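Local coordinates for class B carbapenemase GOB-18 (Elizabethkingia meningoseptica, PDB 5K0W), which probably hydrolyses beta-lactam antibiotics, carbapenems among them, as a B3 metallo-beta-lactamase with two zinc ions in its active site, at residues 136-139 and 140-143; 152-155 and 156-160; 220-223 and 224-228. One frame throughout, in Å; residues are numbered along the deposited sequence.

In the fold
The three contacts come in series along the chain, and each is local. Contact 1 is a surface turn in the loop after helix 125-129. Contact 2 follows it and links strand 152-154, at the edge of the seven-stranded sheet, to strand 159-162, at the edge of the five-stranded one. Contact 3 lies later, on helix 218-230. The centres of contacts 1 and 2 are about 26 Å apart, and the two do not touch. The centre of contact 3 is about 24 Å from that of contact 1 and about 19 Å from that of contact 2. Contact 3 meets both: Tyr222 packs on Tyr136, and Tyr224 on Asp156. Contacts 1 and 3 lie next to zinc ligands, through Met138 and Tyr222. Contact 2 is structural and joins the two sheets.

Contact 1: residues 136-139 and 140-143; sequences YEMG and KYGV
A short 3-10 turn through Gly139, Lys140 and Tyr141, beside the zinc site, brings Lys140 to Glu137 and Tyr141 to Met138. It lies on the loop between helix 125-129 and strand 152-154. Two backbone bonds, each from a residue to one three places earlier, hold the turn. Tyr141 N gives to Met138 O at 3.2 Å, and Gly142 N gives to Gly139 O at 2.8 Å. Gly142 then leaves the turn with a positive phi of 76°, a value that suits glycine.

Glu137 and Lys140 lie side by side and point the same way. The Lys140 chain is extended beyond CG and runs past the backbone of Glu137, with CE 3.4 Å from Glu137 O. The Glu137 chain bends at chi2 (69°), which turns its carboxylate along the lysine. Lys140 NZ then forms a salt bridge to Glu137 OE2 at 3.0 Å, reaching it from above the carboxylate plane. The lysine is exposed, so solvent probably screens this pair.

Met138 and Tyr141 cross at a slant. The methionine bends at chi2 and again at chi3, so that its end folds back to the ring. Met138 CE lies 3.9 Å from Tyr141 CD2, and Met138 SD is 5.1 Å from the ring centroid in an oblique Met-aromatic contact. Met138 O lies at the edge of the same ring, 3.5 Å from Tyr141 CD2.

Asp135 takes hydrogen bonds from the backbone N of both Glu137 and Met138 through OD1, and so holds the backbone leading into the turn. Outside the turn, Met138 packs on His100, which binds a zinc ion. The arrangement is a 3-10 turn in a loop flanking the metal site of a B3 metallo-beta-lactamase.

Contact 2: residues 152-155 and 156-160; sequences KTLK and DQDKI
Leu154 and Asp158 approach at a slant, and Leu154 meets Ile160 in the same manner. The two methyl branches of the leucine divide the work. Leu154 CD2 rests on Asp158 CB at 3.8 Å, while Leu154 CD1 lies against Ile160 CG1, also at 3.8 Å. Asp158 CB points back at the preceding strand. With chi1 at -77° its CG sits beside its own backbone N, and this sets OD2 before the amide of Lys155. Lys155 N gives a nearly straight bond to Asp158 OD2 at 2.7 Å, with an N-H...O angle of 174°. The donor comes from above the carboxylate plane.

Lys155 to Asp158 form a type II beta turn, closed by Asp158 N to Lys155 O at 3.2 Å. The same two residues are thus joined twice, once by backbone alone and once through the carboxylate. This turn carries the chain from strand 152-154 of one sheet to strand 159-162 of the other, within the two-sheet core of the metallo-beta-lactamase fold. Leu154 and Ile160 are buried there, and both pack on Tyr119. Asp156 points away from the strand, and its OD1 accepts a hydrogen bond from His171 N.

Contact 3: residues 220-223 and 224-228; sequences SDYA and YTFGV
Thr225 turns its hydroxyl back toward Asp221, because chi1 of -60° places OG1 beside its own backbone N. Phe226 has a similar chi1 of -71°, which brings its ring beside the carbonyl of Tyr222, with Phe226 CD2 nearest to Tyr222 O. The Tyr224 ring has Asp221 O near its plane at the edge and Val228 CB above one face, toward the rim.

All these residues belong to helix 218-230, the helix of a beta-alpha-beta unit between strands 192-198 and 236-239. Its backbone bonds follow the alpha-helical pattern. Tyr224 N gives to Ser220 O at 3.0 Å, and Thr225 N to Asp221 O at 3.0 Å. Phe226 N gives to Tyr222 O at 2.9 Å. The next bond, from Gly227 N to Ala223 O, is weak at 3.4 Å.

Thr225 OG1 also lies 3.1 Å from Asp221 O, but it has a second possible acceptor in Pro173 O. Tyr222 and Phe226 also touch through apolar atoms, Tyr222 CB lying 4.2 Å from Phe226 CE2. Phe226 packs further on Leu275 and Tyr279 of helix 265-284. The hydroxyl of Tyr222 bonds to Ser202 O, and its side chain lies about 4 Å from that of the zinc ligand His175.

The bond from Tyr222 to the loop at Ser202 and the packing of Phe226 on helix 265-284 suggest that polar and apolar contacts together hold this helix in place. Thr225 may add a further bond to the loop at Pro173.

Contact 1: residues 136-139 and 140-143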
ATOM      1  N   TYR A 136       0.987  12.459  12.217  1.00 18.99           N
ATOM      2  CA  TYR A 136      -0.090  13.072  13.007  1.00 17.49           C
ATOM      3  C   TYR A 136      -0.695  12.129  14.052  1.00 20.57           C
ATOM      4  O   TYR A 136      -1.318  12.589  15.018  1.00 20.53           O
ATOM      5  CB  TYR A 136      -1.171  13.645  12.076  1.00 17.76           C
ATOM      6  CG  TYR A 136      -2.093  12.615  11.463  1.00 19.27           C
ATOM      7  CD1 TYR A 136      -1.711  11.890  10.345  1.00 20.59           C
ATOM      8  CD2 TYR A 136      -3.357  12.377  11.996  1.00 20.54           C
ATOM      9  CE1 TYR A 136      -2.568  10.962   9.763  1.00 21.40           C
ATOM     10  CE2 TYR A 136      -4.207  11.425  11.446  1.00 21.36           C
ATOM     11  CZ  TYR A 136      -3.805  10.711  10.336  1.00 30.11           C
ATOM     12  OH  TYR A 136      -4.666   9.797   9.782  1.00 33.43           O
ATOM     13  N   GLU A 137      -0.519  10.824  13.859  1.00 17.32           N
ATOM     14  CA  GLU A 137      -1.002   9.841  14.811  1.00 18.58           C
ATOM     15  C   GLU A 137       0.109   8.914  15.282  1.00 24.66           C
ATOM     16  O   GLU A 137       0.261   8.722  16.485  1.00 25.40           O
ATOM     17  CB  GLU A 137      -2.234   9.073  14.267  1.00 20.30           C
ATOM     18  CG  GLU A 137      -2.796   7.981  15.175  1.00 32.93           C
ATOM     19  CD  GLU A 137      -3.486   8.359  16.477  1.00 59.62           C
ATOM     20  OE1 GLU A 137      -3.575   9.566  16.801  1.00 52.92           O
ATOM     21  OE2 GLU A 137      -3.960   7.430  17.169  1.00 60.85           O
ATOM     22  N   MET A 138       0.898   8.366  14.347  1.00 21.51           N
ATOM     23  CA  MET A 138       1.975   7.404  14.633  1.00 21.01           C
ATOM     24  C   MET A 138       3.253   7.988  15.260  1.00 24.47           C
ATOM     25  O   MET A 138       4.106   7.226  15.711  1.00 22.17           O
ATOM     26  CB  MET A 138       2.275   6.548  13.382  1.00 22.94           C
ATOM     27  CG  MET A 138       1.080   5.767  12.873  1.00 26.23           C
ATOM     28  SD  MET A 138       0.351   4.709  14.143  1.00 31.18           S
ATOM     29  CE  MET A 138       1.614   3.464  14.277  1.00 26.93           C
ATOM     30  N   GLY A 139       3.356   9.324  15.271  1.00 22.05           N
ATOM     31  CA  GLY A 139       4.474  10.080  15.832  1.00 21.25           C
ATOM     32  C   GLY A 139       4.630   9.898  17.329  1.00 24.45           C
ATOM     33  O   GLY A 139       5.755   9.926  17.836  1.00 23.19           O
ATOM     34  N   LYS A 140       3.500   9.667  18.049  1.00 21.22           N
ATOM     35  CA  LYS A 140       3.482   9.401  19.501  1.00 19.99           C
ATOM     36  C   LYS A 140       4.365   8.186  19.884  1.00 25.41           C
ATOM     37  O   LYS A 140       4.808   8.097  21.031  1.00 25.63           O
ATOM     38  CB  LYS A 140       2.047   9.239  20.037  1.00 19.76           C
ATOM     39  CG  LYS A 140       1.271   8.045  19.494  1.00 26.69           C
ATOM     40  CD  LYS A 140      -0.138   8.036  20.065  1.00 48.60           C
ATOM     41  CE  LYS A 140      -1.120   7.222  19.252  1.00 73.61           C
ATOM     42  NZ  LYS A 140      -2.516   7.336  19.771  1.00 86.49           N
ATOM     43  N   TYR A 141       4.626   7.278  18.911  1.00 21.31           N
ATOM     44  CA  TYR A 141       5.457   6.086  19.055  1.00 21.41           C
ATOM     45  C   TYR A 141       6.939   6.345  18.697  1.00 25.28           C
ATOM     46  O   TYR A 141       7.754   5.424  18.785  1.00 26.06           O
ATOM     47  CB  TYR A 141       4.900   4.938  18.186  1.00 23.04           C
ATOM     48  CG  TYR A 141       3.494   4.522  18.549  1.00 25.17           C
ATOM     49  CD1 TYR A 141       3.253   3.699  19.644  1.00 27.21           C
ATOM     50  CD2 TYR A 141       2.404   4.944  17.795  1.00 25.87           C
ATOM     51  CE1 TYR A 141       1.956   3.334  20.003  1.00 28.53           C
ATOM     52  CE2 TYR A 141       1.101   4.586  18.143  1.00 27.01           C
ATOM     53  CZ  TYR A 141       0.883   3.786  19.254  1.00 37.23           C
ATOM     54  OH  TYR A 141      -0.386   3.401  19.610  1.00 42.52           O
ATOM     55  N   GLY A 142       7.269   7.568  18.277  1.00 20.17           N
ATOM     56  CA  GLY A 142       8.620   7.938  17.881  1.00 20.08           C
ATOM     57  C   GLY A 142       9.014   7.417  16.509  1.00 25.96           C
ATOM     58  O   GLY A 142       8.339   7.711  15.517  1.00 25.30           O
ATOM     59  N   VAL A 143      10.134   6.657  16.445  1.00 22.98           N
ATOM     60  CA  VAL A 143      10.641   6.060  15.203  1.00 22.14           C
ATOM     61  C   VAL A 143      10.152   4.618  15.150  1.00 24.80           C
ATOM     62  O   VAL A 143      10.680   3.767  15.878  1.00 25.91           O
ATOM     63  CB  VAL A 143      12.187   6.177  15.051  1.00 25.52           C
ATOM     64  CG1 VAL A 143      12.668   5.513  13.763  1.00 25.77           C
ATOM     65  CG2 VAL A 143      12.656   7.626  15.104  1.00 24.85           C
TER

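Contact 2: residues 152-155 and 156-160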
ATOM      1  N   LYS A 152      12.352  10.552  -5.761  1.00 16.14           N
ATOM      2  CA  LYS A 152      11.386  11.365  -6.496  1.00 15.60           C
ATOM      3  C   LYS A 152      10.132  11.532  -5.669  1.00 17.37           C
ATOM      4  O   LYS A 152       9.825  10.677  -4.837  1.00 16.18           O
ATOM      5  CB  LYS A 152      11.025  10.687  -7.832  1.00 19.17           C
ATOM      6  CG  LYS A 152      11.425  11.453  -9.085  1.00 25.86           C
ATOM      7  CD  LYS A 152      11.018  10.707 -10.365  1.00 30.06           C
ATOM      8  CE  LYS A 152       9.597  10.987 -10.807  1.00 24.24           C
ATOM      9  NZ  LYS A 152       9.387  10.666 -12.241  1.00 25.03           N
ATOM     10  N   THR A 153       9.395  12.622  -5.916  1.00 15.06           N
ATOM     11  CA  THR A 153       8.112  12.917  -5.263  1.00 15.54           C
ATOM     12  C   THR A 153       6.997  12.927  -6.304  1.00 22.43           C
ATOM     13  O   THR A 153       7.187  13.398  -7.421  1.00 21.61           O
ATOM     14  CB  THR A 153       8.164  14.189  -4.425  1.00 22.42           C
ATOM     15  OG1 THR A 153       8.527  15.304  -5.254  1.00 21.29           O
ATOM     16  CG2 THR A 153       9.109  14.058  -3.237  1.00 19.72           C
ATOM     17  N   LEU A 154       5.852  12.350  -5.954  1.00 21.37           N
ATOM     18  CA  LEU A 154       4.742  12.254  -6.879  1.00 21.58           C
ATOM     19  C   LEU A 154       3.491  12.975  -6.394  1.00 24.86           C
ATOM     20  O   LEU A 154       3.215  13.063  -5.194  1.00 23.66           O
ATOM     21  CB  LEU A 154       4.440  10.785  -7.230  1.00 22.20           C
ATOM     22  CG  LEU A 154       5.587   9.949  -7.831  1.00 26.88           C
ATOM     23  CD1 LEU A 154       5.269   8.494  -7.754  1.00 27.62           C
ATOM     24  CD2 LEU A 154       5.878  10.342  -9.267  1.00 25.57           C
ATOM     25  N   LYS A 155       2.775  13.542  -7.358  1.00 21.40           N
ATOM     26  CA  LYS A 155       1.526  14.274  -7.180  1.00 20.75           C
ATOM     27  C   LYS A 155       0.444  13.460  -7.878  1.00 24.29           C
ATOM     28  O   LYS A 155       0.758  12.522  -8.603  1.00 22.92           O
ATOM     29  CB  LYS A 155       1.633  15.683  -7.789  1.00 21.53           C
ATOM     30  CG  LYS A 155       2.294  16.691  -6.875  1.00 33.11           C
ATOM     31  CD  LYS A 155       1.275  17.536  -6.110  1.00 43.17           C
ATOM     32  CE  LYS A 155       1.936  18.485  -5.148  1.00 58.25           C
ATOM     33  NZ  LYS A 155       2.567  19.654  -5.829  1.00 72.75           N
ATOM     34  N   ASP A 156      -0.822  13.802  -7.645  1.00 21.81           N
ATOM     35  CA  ASP A 156      -1.946  13.115  -8.260  1.00 21.49           C
ATOM     36  C   ASP A 156      -1.785  13.076  -9.771  1.00 26.69           C
ATOM     37  O   ASP A 156      -1.332  14.057 -10.372  1.00 26.23           O
ATOM     38  CB  ASP A 156      -3.267  13.792  -7.879  1.00 22.86           C
ATOM     39  CG  ASP A 156      -4.493  12.965  -8.219  1.00 36.88           C
ATOM     40  OD1 ASP A 156      -4.515  11.765  -7.869  1.00 38.67           O
ATOM     41  OD2 ASP A 156      -5.446  13.531  -8.807  1.00 41.73           O
ATOM     42  N   GLN A 157      -2.107  11.902 -10.364  1.00 23.72           N
ATOM     43  CA  GLN A 157      -2.101  11.598 -11.800  1.00 23.03           C
ATOM     44  C   GLN A 157      -0.733  11.429 -12.421  1.00 27.67           C
ATOM     45  O   GLN A 157      -0.650  11.283 -13.643  1.00 28.63           O
ATOM     46  CB  GLN A 157      -2.961  12.600 -12.607  1.00 24.02           C
ATOM     47  CG  GLN A 157      -4.423  12.667 -12.205  1.00 29.78           C
ATOM     48  CD  GLN A 157      -5.094  11.319 -12.295  1.00 50.50           C
ATOM     49  OE1 GLN A 157      -5.577  10.792 -11.292  1.00 47.59           O
ATOM     50  NE2 GLN A 157      -5.095  10.712 -13.487  1.00 38.88           N
ATOM     51  N   ASP A 158       0.339  11.445 -11.600  1.00 23.50           N
ATOM     52  CA  ASP A 158       1.709  11.257 -12.088  1.00 22.46           C
ATOM     53  C   ASP A 158       1.886   9.840 -12.559  1.00 24.86           C
ATOM     54  O   ASP A 158       1.389   8.927 -11.915  1.00 24.48           O
ATOM     55  CB  ASP A 158       2.758  11.625 -11.022  1.00 23.80           C
ATOM     56  CG  ASP A 158       2.984  13.128 -10.838  1.00 32.32           C
ATOM     57  OD1 ASP A 158       2.468  13.914 -11.655  1.00 29.77           O
ATOM     58  OD2 ASP A 158       3.712  13.511  -9.894  1.00 42.24           O
ATOM     59  N   LYS A 159       2.554   9.670 -13.703  1.00 21.94           N
ATOM     60  CA  LYS A 159       2.820   8.385 -14.340  1.00 22.06           C
ATOM     61  C   LYS A 159       4.202   7.827 -13.974  1.00 29.35           C
ATOM     62  O   LYS A 159       5.193   8.560 -14.011  1.00 29.57           O
ATOM     63  CB  LYS A 159       2.664   8.508 -15.868  1.00 23.78           C
ATOM     64  CG  LYS A 159       1.242   8.315 -16.386  1.00 35.05           C
ATOM     65  CD  LYS A 159       0.438   9.607 -16.414  1.00 44.92           C
ATOM     66  CE  LYS A 159      -0.909   9.448 -17.075  1.00 57.64           C
ATOM     67  NZ  LYS A 159      -1.958   9.000 -16.118  1.00 69.07           N
ATOM     68  N   ILE A 160       4.262   6.534 -13.599  1.00 28.03           N
ATOM     69  CA  ILE A 160       5.501   5.798 -13.279  1.00 28.61           C
ATOM     70  C   ILE A 160       5.622   4.759 -14.395  1.00 32.53           C
ATOM     71  O   ILE A 160       4.687   3.970 -14.616  1.00 32.54           O
ATOM     72  CB  ILE A 160       5.503   5.123 -11.866  1.00 32.18           C
ATOM     73  CG1 ILE A 160       5.133   6.109 -10.724  1.00 33.24           C
ATOM     74  CG2 ILE A 160       6.837   4.415 -11.582  1.00 32.08           C
ATOM     75  CD1 ILE A 160       3.729   5.898 -10.154  1.00 39.90           C
TER

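Contact 3: residues 220-223 and 224-228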
ATOM      1  N   SER A 220     -11.367  17.461   5.232  1.00 14.52           N
ATOM      2  CA  SER A 220     -11.519  17.784   3.810  1.00 13.96           C
ATOM      3  C   SER A 220     -10.816  16.755   2.919  1.00 17.63           C
ATOM      4  O   SER A 220     -11.361  16.397   1.871  1.00 17.43           O
ATOM      5  CB  SER A 220     -11.010  19.190   3.507  1.00 17.62           C
ATOM      6  OG  SER A 220      -9.756  19.485   4.100  1.00 21.21           O
ATOM      7  N   ASP A 221      -9.626  16.252   3.353  1.00 13.10           N
ATOM      8  CA  ASP A 221      -8.859  15.256   2.599  1.00 12.22           C
ATOM      9  C   ASP A 221      -9.648  13.980   2.350  1.00 14.99           C
ATOM     10  O   ASP A 221      -9.878  13.666   1.190  1.00 13.99           O
ATOM     11  CB  ASP A 221      -7.485  15.016   3.220  1.00 14.39           C
ATOM     12  CG  ASP A 221      -6.385  15.912   2.667  1.00 25.12           C
ATOM     13  OD1 ASP A 221      -6.680  16.732   1.759  1.00 26.64           O
ATOM     14  OD2 ASP A 221      -5.212  15.737   3.082  1.00 28.90           O
ATOM     15  N   TYR A 222     -10.162  13.324   3.434  1.00 12.00           N
ATOM     16  CA  TYR A 222     -11.060  12.155   3.432  1.00 11.35           C
ATOM     17  C   TYR A 222     -12.306  12.419   2.544  1.00 15.95           C
ATOM     18  O   TYR A 222     -12.739  11.533   1.782  1.00 14.44           O
ATOM     19  CB  TYR A 222     -11.572  11.867   4.873  1.00 11.97           C
ATOM     20  CG  TYR A 222     -10.684  10.988   5.732  1.00 13.34           C
ATOM     21  CD1 TYR A 222     -10.440   9.659   5.392  1.00 14.40           C
ATOM     22  CD2 TYR A 222     -10.119  11.472   6.908  1.00 14.19           C
ATOM     23  CE1 TYR A 222      -9.610   8.856   6.169  1.00 14.05           C
ATOM     24  CE2 TYR A 222      -9.284  10.676   7.691  1.00 14.32           C
ATOM     25  CZ  TYR A 222      -9.060   9.359   7.335  1.00 16.27           C
ATOM     26  OH  TYR A 222      -8.260   8.568   8.118  1.00 14.91           O
ATOM     27  N   ALA A 223     -12.893  13.639   2.680  1.00 12.61           N
ATOM     28  CA  ALA A 223     -14.075  14.035   1.918  1.00 12.50           C
ATOM     29  C   ALA A 223     -13.800  13.976   0.407  1.00 16.30           C
ATOM     30  O   ALA A 223     -14.613  13.417  -0.336  1.00 15.95           O
ATOM     31  CB  ALA A 223     -14.556  15.411   2.347  1.00 12.71           C
ATOM     32  N   TYR A 224     -12.624  14.473  -0.025  1.00 12.45           N
ATOM     33  CA  TYR A 224     -12.203  14.426  -1.416  1.00 12.96           C
ATOM     34  C   TYR A 224     -12.066  12.939  -1.806  1.00 18.78           C
ATOM     35  O   TYR A 224     -12.730  12.493  -2.745  1.00 18.00           O
ATOM     36  CB  TYR A 224     -10.872  15.176  -1.569  1.00 15.15           C
ATOM     37  CG  TYR A 224     -10.097  14.860  -2.834  1.00 18.08           C
ATOM     38  CD1 TYR A 224      -9.144  13.837  -2.858  1.00 20.11           C
ATOM     39  CD2 TYR A 224     -10.267  15.623  -3.986  1.00 18.29           C
ATOM     40  CE1 TYR A 224      -8.423  13.549  -4.018  1.00 21.92           C
ATOM     41  CE2 TYR A 224      -9.540  15.356  -5.145  1.00 19.42           C
ATOM     42  CZ  TYR A 224      -8.620  14.317  -5.160  1.00 29.64           C
ATOM     43  OH  TYR A 224      -7.903  14.071  -6.311  1.00 31.90           O
ATOM     44  N   THR A 225     -11.231  12.180  -1.027  1.00 15.53           N
ATOM     45  CA  THR A 225     -10.925  10.755  -1.155  1.00 14.22           C
ATOM     46  C   THR A 225     -12.150   9.903  -1.413  1.00 16.93           C
ATOM     47  O   THR A 225     -12.106   9.085  -2.330  1.00 16.58           O
ATOM     48  CB  THR A 225     -10.057  10.282   0.010  1.00 19.01           C
ATOM     49  OG1 THR A 225      -8.872  11.046  -0.021  1.00 22.67           O
ATOM     50  CG2 THR A 225      -9.653   8.808  -0.103  1.00 17.48           C
ATOM     51  N   PHE A 226     -13.246  10.108  -0.648  1.00 12.77           N
ATOM     52  CA  PHE A 226     -14.486   9.350  -0.858  1.00 12.27           C
ATOM     53  C   PHE A 226     -15.118   9.687  -2.205  1.00 18.08           C
ATOM     54  O   PHE A 226     -15.548   8.777  -2.926  1.00 18.68           O
ATOM     55  CB  PHE A 226     -15.477   9.505   0.313  1.00 13.42           C
ATOM     56  CG  PHE A 226     -15.058   8.797   1.594  1.00 14.31           C
ATOM     57  CD1 PHE A 226     -15.045   7.407   1.671  1.00 17.16           C
ATOM     58  CD2 PHE A 226     -14.754   9.517   2.740  1.00 14.77           C
ATOM     59  CE1 PHE A 226     -14.686   6.759   2.862  1.00 16.76           C
ATOM     60  CE2 PHE A 226     -14.380   8.866   3.912  1.00 16.97           C
ATOM     61  CZ  PHE A 226     -14.351   7.494   3.966  1.00 14.51           C
ATOM     62  N   GLY A 227     -15.079  10.966  -2.574  1.00 15.61           N
ATOM     63  CA  GLY A 227     -15.608  11.421  -3.854  1.00 15.86           C
ATOM     64  C   GLY A 227     -14.908  10.771  -5.033  1.00 21.02           C
ATOM     65  O   GLY A 227     -15.545  10.116  -5.856  1.00 20.63           O
ATOM     66  N   VAL A 228     -13.590  10.918  -5.098  1.00 19.01           N
ATOM     67  CA  VAL A 228     -12.729  10.413  -6.171  1.00 18.88           C
ATOM     68  C   VAL A 228     -12.701   8.855  -6.263  1.00 19.91           C
ATOM     69  O   VAL A 228     -12.709   8.303  -7.366  1.00 17.33           O
ATOM     70  CB  VAL A 228     -11.330  11.109  -6.088  1.00 24.23           C
ATOM     71  CG1 VAL A 228     -10.558  10.711  -4.834  1.00 23.53           C
ATOM     72  CG2 VAL A 228     -10.494  10.880  -7.344  1.00 25.04           C
TER